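Chorismatase (Streptomyces hygroscopicus, PDB 4BPS) hydrolyses chorismate to a dihydroxycyclohexadiene carboxylic acid and pyruvate, a step in making the immunosuppressant polyketides FK506 and FK520. Local coordinates at residues A[88-99]-A[121-131]. Residues are numbered along the deposited sequence; the frame is centred on the assembly and turned at random. Where two conformers were deposited one is given.
Sequences NGIAWARTDAYL and NVFQLTRSLGY
Two hydrogen bonds grip Tyr131 OH: Arg94 NH1, at the end of strand 90-94, donates at 3.0 Å, fairly straight and near the guanidinium plane, and the hydroxyl donates to Thr95 O in the next turn at 2.6 Å, in the carbonyl plane. Leu99 CB lies over one ring face, 4.1 Å from the centroid of Tyr131, while Ala97 C sits at the ring edge. A phenylalanine in place of Tyr131 would probably leave Thr95 O and Arg94 NH1 without their shared partner.

Leu129 CD1 sits above the six-membered ring of Trp92, 3.8 Å from its centroid and 10° off the normal, and touches Leu99 CD1. With CG between its backbone N and carbonyl carbon (chi1 55°), Trp92 directs the indole to Leu129 and, at CD1, to Leu125 CD2. That same methyl meets Ile90 CG2 tip to tip, at 3.7 Å. The amides of Asn88 and Asn121 stack, planes 14° apart; two waters each join one residue's amide N to the other's backbone O, and a third links both OD1 atoms, weakly at Asn88.

In the second shell, Glu83 salt-bridges Arg94 NE, Asp87 accepts from Trp92 NE1, and Thr95 OG1 takes Tyr98 N in an ST motif. A Schellman motif with Gly130 as C-prime leads into Tyr131. The axes of strand 90-94 and helix 121-129 approach to 10.5 Å, the helix-on-sheet layering of the YjgF fold.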
loop_
_atom_site.group_PDB
_atom_site.type_symbol
_atom_site.label_atom_id
_atom_site.label_comp_id
_atom_site.label_asym_id
_atom_site.label_seq_id
_atom_site.Cartn_x
_atom_site.Cartn_y
_atom_site.Cartn_z
ATOM N N ASN A 88 -13.226 -14.308 8.960
ATOM C CA ASN A 88 -13.454 -14.285 7.518
ATOM C C ASN A 88 -12.159 -14.245 6.714
ATOM O O ASN A 88 -12.097 -13.577 5.676
ATOM C CB ASN A 88 -14.341 -13.081 7.149
ATOM C CG ASN A 88 -15.743 -13.215 7.687
ATOM O OD1 ASN A 88 -16.385 -14.258 7.516
ATOM N ND2 ASN A 88 -16.232 -12.170 8.341
ATOM N N GLY A 89 -11.133 -14.961 7.187
ATOM C CA GLY A 89 -9.844 -15.012 6.515
ATOM C C GLY A 89 -8.911 -13.875 6.861
ATOM O O GLY A 89 -7.776 -13.881 6.426
ATOM N N ILE A 90 -9.399 -12.879 7.599
ATOM C CA ILE A 90 -8.588 -11.718 7.950
ATOM C C ILE A 90 -7.926 -11.976 9.293
ATOM O O ILE A 90 -8.632 -12.144 10.306
ATOM C CB ILE A 90 -9.450 -10.439 8.056
ATOM C CG1 ILE A 90 -10.294 -10.194 6.793
ATOM C CG2 ILE A 90 -8.550 -9.234 8.362
ATOM C CD1 ILE A 90 -11.412 -9.155 6.997
ATOM N N ALA A 91 -6.592 -11.984 9.318
ATOM C CA ALA A 91 -5.871 -11.978 10.580
ATOM C C ALA A 91 -5.645 -10.539 10.978
ATOM O O ALA A 91 -5.196 -9.743 10.153
ATOM C CB ALA A 91 -4.556 -12.733 10.468
ATOM N N TRP A 92 -5.946 -10.200 12.229
ATOM C CA TRP A 92 -5.869 -8.823 12.681
ATOM C C TRP A 92 -5.307 -8.713 14.084
ATOM O O TRP A 92 -5.379 -9.645 14.889
ATOM C CB TRP A 92 -7.256 -8.167 12.601
ATOM C CG TRP A 92 -8.354 -8.893 13.344
ATOM C CD1 TRP A 92 -9.209 -9.839 12.834
ATOM C CD2 TRP A 92 -8.695 -8.760 14.732
ATOM N NE1 TRP A 92 -10.059 -10.293 13.804
ATOM C CE2 TRP A 92 -9.777 -9.632 14.973
ATOM C CE3 TRP A 92 -8.202 -7.973 15.787
ATOM C CZ2 TRP A 92 -10.363 -9.767 16.229
ATOM C CZ3 TRP A 92 -8.812 -8.096 17.046
ATOM C CH2 TRP A 92 -9.869 -8.996 17.250
ATOM N N ALA A 93 -4.741 -7.539 14.347
ATOM C CA ALA A 93 -4.311 -7.148 15.687
ATOM C C ALA A 93 -4.719 -5.703 15.880
ATOM O O ALA A 93 -4.619 -4.899 14.940
ATOM C CB ALA A 93 -2.793 -7.278 15.839
ATOM N N ARG A 94 -5.150 -5.357 17.093
ATOM C CA ARG A 94 -5.570 -3.984 17.364
ATOM C C ARG A 94 -4.914 -3.484 18.641
ATOM O O ARG A 94 -4.693 -4.252 19.598
ATOM C CB ARG A 94 -7.105 -3.895 17.499
ATOM C CG ARG A 94 -7.677 -4.538 18.760
ATOM C CD ARG A 94 -9.237 -4.596 18.725
ATOM N NE ARG A 94 -9.745 -5.088 20.012
ATOM C CZ ARG A 94 -9.900 -4.335 21.105
ATOM N NH1 ARG A 94 -9.655 -3.032 21.062
ATOM N NH2 ARG A 94 -10.284 -4.877 22.258
ATOM N N THR A 95 -4.624 -2.188 18.647
ATOM C CA THR A 95 -4.458 -1.437 19.884
ATOM C C THR A 95 -5.803 -0.780 20.165
ATOM O O THR A 95 -6.739 -0.936 19.391
ATOM C CB THR A 95 -3.372 -0.382 19.753
ATOM O OG1 THR A 95 -3.807 0.612 18.816
ATOM C CG2 THR A 95 -2.048 -1.010 19.311
ATOM N N ASP A 96 -5.963 -0.035 21.257
ATOM C CA ASP A 96 -7.236 0.638 21.435
ATOM C C ASP A 96 -7.521 1.650 20.326
ATOM O O ASP A 96 -8.694 1.855 19.979
ATOM C CB ASP A 96 -7.341 1.267 22.816
ATOM C CG ASP A 96 -7.570 0.216 23.906
ATOM O OD1 ASP A 96 -8.154 -0.858 23.627
ATOM O OD2 ASP A 96 -7.195 0.463 25.070
ATOM N N ALA A 97 -6.479 2.209 19.702
ATOM C CA ALA A 97 -6.662 3.261 18.701
ATOM C C ALA A 97 -6.527 2.834 17.238
ATOM O O ALA A 97 -7.058 3.542 16.365
ATOM C CB ALA A 97 -5.693 4.410 18.980
ATOM N N TYR A 98 -5.813 1.734 16.949
ATOM C CA TYR A 98 -5.521 1.356 15.561
ATOM C C TYR A 98 -5.650 -0.150 15.354
ATOM O O TYR A 98 -5.542 -0.942 16.290
ATOM C CB TYR A 98 -4.117 1.823 15.133
ATOM C CG TYR A 98 -3.954 3.316 15.260
ATOM C CD1 TYR A 98 -4.504 4.182 14.305
ATOM C CD2 TYR A 98 -3.286 3.885 16.345
ATOM C CE1 TYR A 98 -4.380 5.572 14.454
ATOM C CE2 TYR A 98 -3.169 5.261 16.482
ATOM C CZ TYR A 98 -3.700 6.094 15.529
ATOM O OH TYR A 98 -3.602 7.471 15.632
ATOM N N LEU A 99 -5.856 -0.531 14.096
ATOM C CA LEU A 99 -6.073 -1.926 13.687
ATOM C C LEU A 99 -5.196 -2.215 12.459
ATOM O O LEU A 99 -5.104 -1.385 11.546
ATOM C CB LEU A 99 -7.540 -2.094 13.310
ATOM C CG LEU A 99 -8.034 -3.395 12.684
ATOM C CD1 LEU A 99 -7.950 -4.490 13.693
ATOM C CD2 LEU A 99 -9.495 -3.256 12.151
ATOM N N ASN A 121 -15.535 -8.041 3.459
ATOM C CA ASN A 121 -15.143 -8.554 4.761
ATOM C C ASN A 121 -14.247 -7.550 5.505
ATOM O O ASN A 121 -14.388 -7.383 6.722
ATOM C CB ASN A 121 -14.464 -9.917 4.631
ATOM C CG ASN A 121 -15.449 -11.001 4.233
ATOM O OD1 ASN A 121 -16.648 -10.862 4.465
ATOM N ND2 ASN A 121 -14.965 -12.048 3.598
ATOM N N VAL A 122 -13.363 -6.859 4.786
ATOM C CA VAL A 122 -12.554 -5.800 5.396
ATOM C C VAL A 122 -13.432 -4.661 5.931
ATOM O O VAL A 122 -13.291 -4.237 7.100
ATOM C CB VAL A 122 -11.501 -5.282 4.406
ATOM C CG1 VAL A 122 -10.814 -4.023 4.925
ATOM C CG2 VAL A 122 -10.462 -6.363 4.093
ATOM N N PHE A 123 -14.342 -4.150 5.103
ATOM C CA PHE A 123 -15.218 -3.068 5.552
ATOM C C PHE A 123 -16.048 -3.528 6.741
ATOM O O PHE A 123 -16.229 -2.782 7.715
ATOM C CB PHE A 123 -16.136 -2.577 4.439
ATOM C CG PHE A 123 -15.429 -1.911 3.278
ATOM C CD1 PHE A 123 -14.498 -0.894 3.458
ATOM C CD2 PHE A 123 -15.741 -2.281 1.983
ATOM C CE1 PHE A 123 -13.892 -0.281 2.371
ATOM C CE2 PHE A 123 -15.116 -1.691 0.888
ATOM C CZ PHE A 123 -14.198 -0.688 1.084
ATOM N N GLN A 124 -16.578 -4.753 6.681
ATOM C CA GLN A 124 -17.388 -5.249 7.785
ATOM C C GLN A 124 -16.593 -5.405 9.070
ATOM O O GLN A 124 -17.115 -5.109 10.138
ATOM C CB GLN A 124 -18.036 -6.566 7.394
ATOM C CG GLN A 124 -18.921 -7.140 8.489
ATOM C CD GLN A 124 -19.952 -6.130 9.075
ATOM O OE1 GLN A 124 -20.596 -5.383 8.341
ATOM N NE2 GLN A 124 -20.098 -6.118 10.402
ATOM N N LEU A 125 -15.347 -5.886 8.985
ATOM C CA LEU A 125 -14.522 -6.046 10.174
ATOM C C LEU A 125 -14.200 -4.680 10.799
ATOM O O LEU A 125 -14.242 -4.505 12.016
ATOM C CB LEU A 125 -13.208 -6.771 9.845
ATOM C CG LEU A 125 -12.350 -7.088 11.078
ATOM C CD1 LEU A 125 -13.006 -8.169 11.923
ATOM C CD2 LEU A 125 -10.936 -7.501 10.650
ATOM N N THR A 126 -13.846 -3.710 9.961
ATOM C CA THR A 126 -13.550 -2.389 10.489
ATOM C C THR A 126 -14.774 -1.814 11.184
ATOM O O THR A 126 -14.647 -1.177 12.235
ATOM C CB THR A 126 -12.993 -1.432 9.419
ATOM O OG1 THR A 126 -13.963 -1.196 8.398
ATOM C CG2 THR A 126 -11.671 -1.955 8.829
ATOM N N ARG A 127 -15.958 -2.039 10.633
ATOM C CA ARG A 127 -17.172 -1.571 11.300
ATOM C C ARG A 127 -17.423 -2.324 12.613
ATOM O O ARG A 127 -17.668 -1.705 13.661
ATOM C CB ARG A 127 -18.377 -1.709 10.375
ATOM C CG ARG A 127 -18.374 -0.743 9.243
ATOM C CD ARG A 127 -19.716 -0.734 8.542
ATOM N NE ARG A 127 -20.070 -2.012 7.908
ATOM C CZ ARG A 127 -19.813 -2.329 6.637
ATOM N NH1 ARG A 127 -19.191 -1.474 5.827
ATOM N NH2 ARG A 127 -20.194 -3.506 6.171
ATOM N N SER A 128 -17.361 -3.656 12.564
ATOM C CA SER A 128 -17.689 -4.470 13.724
ATOM C C SER A 128 -16.732 -4.257 14.897
ATOM O O SER A 128 -17.161 -4.230 16.050
ATOM C CB SER A 128 -17.679 -5.943 13.333
ATOM O OG SER A 128 -17.942 -6.755 14.454
ATOM N N LEU A 129 -15.439 -4.108 14.601
ATOM C CA LEU A 129 -14.459 -3.915 15.659
ATOM C C LEU A 129 -14.400 -2.465 16.139
ATOM O O LEU A 129 -13.843 -2.195 17.207
ATOM C CB LEU A 129 -13.070 -4.350 15.211
ATOM C CG LEU A 129 -12.848 -5.848 14.977
ATOM C CD1 LEU A 129 -11.420 -6.103 14.521
ATOM C CD2 LEU A 129 -13.113 -6.671 16.208
ATOM N N GLY A 130 -14.936 -1.521 15.360
ATOM C CA GLY A 130 -14.917 -0.120 15.758
ATOM C C GLY A 130 -13.686 0.646 15.286
ATOM O O GLY A 130 -13.239 1.549 16.001
ATOM N N TYR A 131 -13.193 0.340 14.083
ATOM C CA TYR A 131 -12.058 1.033 13.483
ATOM C C TYR A 131 -12.455 1.470 12.068
ATOM O O TYR A 131 -11.904 1.001 11.079
ATOM C CB TYR A 131 -10.790 0.156 13.479
ATOM C CG TYR A 131 -10.352 -0.231 14.864
ATOM C CD1 TYR A 131 -11.017 -1.237 15.569
ATOM C CD2 TYR A 131 -9.296 0.423 15.494
ATOM C CE1 TYR A 131 -10.650 -1.577 16.858
ATOM C CE2 TYR A 131 -8.936 0.100 16.803
ATOM C CZ TYR A 131 -9.615 -0.903 17.471
ATOM O OH TYR A 131 -9.273 -1.232 18.756
HETATM O O HOH W 1 -15.366 -9.480 8.430
HETATM O O HOH W 2 -12.029 -12.554 3.163
HETATM O O HOH W 3 -18.023 -13.309 5.342
#